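Local coordinates for SusD superfamily protein (Bacteroides fragilis NCTC 9343, PDB 3NQP) that probably binds glycans at the bacterial outer membrane and takes part in their uptake, at residues Pro426-Asp430 with Phe431-Glu435; Gly464-Pro467 with Leu468-Lys472. One frame throughout, in Å; residues are numbered along the deposited sequence.

Interaction 1 (Pro426-Asp430 with Phe431-Glu435); sequences PETAD and FTTNE
D430 caps the N-terminus of helix 431-445 by bonding T433, at the surface where the loop after helix 420-423 ends. Its OD1 takes two bonds from T433: the backbone N lies 2.7 Å from OD1, on the anti side of the carboxylate, and T433 OG1 lies 2.5 Å from OD1, above the carboxylate plane. The two donors arrive from opposite faces, which should limit rotation of the carboxylate. With CG anti to the backbone N (chi1 -171°), OD1 is carried to the N-H of T433. A water donates to D430 OD2 and to T432 OG1, and that hydroxyl is also hydrogen-bonded to L461 O.

A second grip comes from N434: ND2 donates to T428 O at 3.1 Å, 34° out of the carbonyl plane. T428 CG2 runs past N434 OD1 at 3.3 Å, and T428 OG1 closes an ST turn by accepting from D430 N (3.1 Å). The amide of buried N434 is also bonded to Y425 OH through OD1 and to N394 OD1 through ND2. Beyond the cap, E435 forms a salt bridge with K216 at the end of helix 200-216 and a hydrogen bond with N394 of helix 382-396, while N434 packs on helix 399-414.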
loop_
_atom_site.group_PDB
_atom_site.type_symbol
_atom_site.label_atom_id
_atom_site.label_comp_id
_atom_site.label_asym_id
_atom_site.label_seq_id
_atom_site.Cartn_x
_atom_site.Cartn_y
_atom_site.Cartn_z
ATOM N N PRO A 426 5.523 0.465 -26.229
ATOM C CA PRO A 426 5.905 -0.504 -27.259
ATOM C C PRO A 426 6.738 -1.570 -26.602
ATOM O O PRO A 426 7.494 -1.264 -25.670
ATOM C CB PRO A 426 6.747 0.331 -28.247
ATOM C CG PRO A 426 7.361 1.454 -27.401
ATOM C CD PRO A 426 6.433 1.642 -26.196
ATOM N N GLU A 427 6.604 -2.810 -27.059
ATOM C CA GLU A 427 7.308 -3.892 -26.414
ATOM C C GLU A 427 8.809 -3.752 -26.639
ATOM O O GLU A 427 9.247 -3.152 -27.629
ATOM C CB GLU A 427 6.761 -5.255 -26.881
ATOM C CG GLU A 427 7.420 -5.930 -28.069
ATOM C CD GLU A 427 6.917 -7.377 -28.232
ATOM O OE1 GLU A 427 5.735 -7.503 -28.535
ATOM O OE2 GLU A 427 7.685 -8.359 -28.032
ATOM N N THR A 428 9.599 -4.288 -25.713
ATOM C CA THR A 428 11.049 -4.196 -25.827
ATOM C C THR A 428 11.695 -5.324 -25.084
ATOM O O THR A 428 11.158 -5.815 -24.081
ATOM C CB THR A 428 11.626 -2.871 -25.308
ATOM O OG1 THR A 428 13.060 -2.921 -25.442
ATOM C CG2 THR A 428 11.228 -2.605 -23.825
ATOM N N ALA A 429 12.876 -5.716 -25.569
ATOM C CA ALA A 429 13.693 -6.730 -24.918
ATOM C C ALA A 429 14.555 -6.194 -23.753
ATOM O O ALA A 429 15.158 -6.959 -22.992
ATOM C CB ALA A 429 14.604 -7.426 -25.969
ATOM N N ASP A 430 14.590 -4.882 -23.608
ATOM C CA ASP A 430 15.390 -4.260 -22.605
ATOM C C ASP A 430 14.722 -4.378 -21.241
ATOM O O ASP A 430 13.684 -3.704 -20.945
ATOM C CB ASP A 430 15.598 -2.790 -22.958
ATOM C CG ASP A 430 16.620 -2.126 -22.051
ATOM O OD1 ASP A 430 16.231 -1.358 -21.157
ATOM O OD2 ASP A 430 17.797 -2.413 -22.214
ATOM N N PHE A 431 15.338 -5.207 -20.392
ATOM C CA PHE A 431 14.830 -5.452 -19.056
ATOM C C PHE A 431 14.645 -4.151 -18.288
ATOM O O PHE A 431 13.623 -3.947 -17.629
ATOM C CB PHE A 431 15.760 -6.375 -18.262
ATOM C CG PHE A 431 15.247 -6.702 -16.886
ATOM C CD1 PHE A 431 15.447 -5.815 -15.820
ATOM C CD2 PHE A 431 14.579 -7.894 -16.646
ATOM C CE1 PHE A 431 14.951 -6.090 -14.544
ATOM C CE2 PHE A 431 14.081 -8.180 -15.347
ATOM C CZ PHE A 431 14.285 -7.264 -14.300
ATOM N N THR A 432 15.618 -3.255 -18.385
ATOM C CA THR A 432 15.595 -2.024 -17.600
ATOM C C THR A 432 14.406 -1.165 -18.025
ATOM O O THR A 432 13.695 -0.579 -17.203
ATOM C CB THR A 432 16.897 -1.217 -17.761
ATOM O OG1 THR A 432 18.022 -2.000 -17.302
ATOM C CG2 THR A 432 16.849 0.077 -16.920
ATOM N N THR A 433 14.200 -1.060 -19.329
ATOM C CA THR A 433 13.127 -0.158 -19.823
ATOM C C THR A 433 11.788 -0.699 -19.307
ATOM O O THR A 433 10.941 0.061 -18.861
ATOM C CB THR A 433 13.147 -0.087 -21.340
ATOM O OG1 THR A 433 14.439 0.335 -21.743
ATOM C CG2 THR A 433 12.058 0.918 -21.933
ATOM N N ASN A 434 11.601 -2.022 -19.386
ATOM C CA ASN A 434 10.417 -2.685 -18.893
ATOM C C ASN A 434 10.224 -2.498 -17.387
ATOM O O ASN A 434 9.132 -2.149 -16.944
ATOM C CB ASN A 434 10.457 -4.186 -19.160
ATOM C CG ASN A 434 10.187 -4.557 -20.626
ATOM O OD1 ASN A 434 9.441 -3.878 -21.357
ATOM N ND2 ASN A 434 10.802 -5.647 -21.051
ATOM N N GLU A 435 11.252 -2.780 -16.585
ATOM C CA GLU A 435 11.131 -2.626 -15.110
ATOM C C GLU A 435 10.747 -1.193 -14.746
ATOM O O GLU A 435 9.854 -0.960 -13.928
ATOM C CB GLU A 435 12.442 -3.010 -14.416
ATOM C CG GLU A 435 12.285 -3.310 -12.971
ATOM C CD GLU A 435 11.915 -4.765 -12.697
ATOM O OE1 GLU A 435 11.311 -5.434 -13.569
ATOM O OE2 GLU A 435 12.234 -5.251 -11.599
HETATM O O HOH W 1 8.008 -4.963 -23.411
HETATM O O HOH W 2 19.283 -3.047 -19.618
#

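Interaction 2 (Gly464-Pro467 with Leu468-Lys472); sequences GGTP and LVFCK
T466 and P467 fold back on F470 and C471 round a single 3-10 turn, L468-F470, in the long loop that leads from helix 452-458 to helix 498-503. Such a turn is defined by i to i+3 backbone bonds, and two follow each other here. F470 N donates to P467 O at 3.0 Å from well above the carbonyl plane (47°). One residue later C471 N donates to L468 O at 3.1 Å. P467, which has no N-H to give, contributes its carbonyl to the turn.

The apolar contacts gather on the F470 side chain. The proline ring and F470 lie side by side and point the same way, with P467 CB 4.1 Å from F470 CD2 at an oblique approach. T466 crosses the phenylalanine at about a right angle, its CG2 at the ring edge and 3.8 Å from F470 CB. CG2 stands anti to the threonine N while OG1 lies beside that N (chi1 -48°), which puts the methyl at the ring edge. V469 CG1 touches P467 CB at 4.0 Å and also sits over the centre of one face of the F470 ring, so the valine methyl serves proline and phenylalanine together.

Outside the turn, L468 packs on L436 and L439 of helix 431-445, and V469 packs on W453 and L456 of helix 452-458. Along the backbone, L468 is hydrogen-bonded to M459, and V469 to L456 and L483. The thiol of C471 lies on the T466 side of the turn, where SG is 3.9 Å from T466 CG2 and 3.5 Å from P467 O.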
loop_
_atom_site.group_PDB
_atom_site.type_symbol
_atom_site.label_atom_id
_atom_site.label_comp_id
_atom_site.label_asym_id
_atom_site.label_seq_id
_atom_site.Cartn_x
_atom_site.Cartn_y
_atom_site.Cartn_z
ATOM N N GLY A 464 18.339 -9.946 -11.923
ATOM C CA GLY A 464 19.316 -10.358 -10.932
ATOM C C GLY A 464 20.181 -9.239 -10.389
ATOM O O GLY A 464 21.126 -9.532 -9.664
ATOM N N GLY A 465 19.863 -7.973 -10.727
ATOM C CA GLY A 465 20.750 -6.865 -10.455
ATOM C C GLY A 465 20.390 -6.012 -9.235
ATOM O O GLY A 465 19.730 -6.474 -8.312
ATOM N N THR A 466 20.764 -4.732 -9.272
ATOM C CA THR A 466 20.667 -3.863 -8.083
ATOM C C THR A 466 19.233 -3.398 -7.780
ATOM O O THR A 466 18.538 -2.947 -8.689
ATOM C CB THR A 466 21.522 -2.622 -8.309
ATOM O OG1 THR A 466 22.792 -3.047 -8.785
ATOM C CG2 THR A 466 21.703 -1.810 -7.018
ATOM N N PRO A 467 18.802 -3.480 -6.509
ATOM C CA PRO A 467 17.506 -2.893 -6.159
ATOM C C PRO A 467 17.385 -1.442 -6.602
ATOM O O PRO A 467 18.369 -0.635 -6.508
ATOM C CB PRO A 467 17.472 -2.990 -4.644
ATOM C CG PRO A 467 18.268 -4.224 -4.344
ATOM C CD PRO A 467 19.374 -4.277 -5.394
ATOM N N LEU A 468 16.205 -1.085 -7.083
ATOM C CA LEU A 468 16.040 0.269 -7.623
ATOM C C LEU A 468 16.173 1.379 -6.559
ATOM O O LEU A 468 16.436 2.504 -6.921
ATOM C CB LEU A 468 14.725 0.417 -8.374
ATOM C CG LEU A 468 14.633 -0.228 -9.751
ATOM C CD1 LEU A 468 13.264 0.131 -10.387
ATOM C CD2 LEU A 468 15.857 0.090 -10.695
ATOM N N VAL A 469 15.985 1.059 -5.271
ATOM C CA VAL A 469 16.190 2.030 -4.189
ATOM C C VAL A 469 17.652 2.565 -4.216
ATOM O O VAL A 469 17.907 3.716 -3.827
ATOM C CB VAL A 469 15.873 1.418 -2.809
ATOM C CG1 VAL A 469 16.869 0.283 -2.514
ATOM C CG2 VAL A 469 15.906 2.469 -1.708
ATOM N N PHE A 470 18.595 1.763 -4.715
ATOM C CA PHE A 470 20.009 2.181 -4.844
ATOM C C PHE A 470 20.436 2.811 -6.181
ATOM O O PHE A 470 21.624 3.184 -6.355
ATOM C CB PHE A 470 20.932 0.973 -4.606
ATOM C CG PHE A 470 20.824 0.341 -3.223
ATOM C CD1 PHE A 470 20.962 1.101 -2.064
ATOM C CD2 PHE A 470 20.681 -1.042 -3.093
ATOM C CE1 PHE A 470 20.918 0.489 -0.788
ATOM C CE2 PHE A 470 20.652 -1.659 -1.822
ATOM C CZ PHE A 470 20.737 -0.867 -0.661
ATOM N N CYS A 471 19.485 2.995 -7.105
ATOM C CA CYS A 471 19.787 3.499 -8.444
ATOM C C CYS A 471 19.132 4.851 -8.655
ATOM O O CYS A 471 17.990 5.091 -8.226
ATOM C CB CYS A 471 19.277 2.521 -9.517
ATOM S SG CYS A 471 19.887 0.817 -9.323
ATOM N N LYS A 472 19.830 5.736 -9.362
ATOM C CA LYS A 472 19.267 7.043 -9.690
ATOM C C LYS A 472 17.968 6.893 -10.505
ATOM O O LYS A 472 17.067 7.737 -10.414
ATOM C CB LYS A 472 20.287 7.937 -10.430
ATOM C CG LYS A 472 20.768 7.424 -11.790
ATOM C CD LYS A 472 21.784 8.459 -12.450
ATOM C CE LYS A 472 22.159 8.065 -13.879
ATOM N NZ LYS A 472 22.621 6.625 -14.004
#

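In the fold
Both contacts are short-range turns within the SusD-family region, but their side-chain chemistry differs. Interaction 1 lies at the surface and relies on polar groups, with a carboxylate, hydroxyls, an amide and two waters setting the start of a helix. Interaction 2 is partly buried and mostly apolar, its single cross-segment hydrogen bond lying between backbone atoms. The two share helix 431-445: interaction 1 forms its first turn, and a leucine of interaction 2 packs further along it. Their centres are 16 Å apart, with nearest atoms about 4 Å apart, and they do not touch.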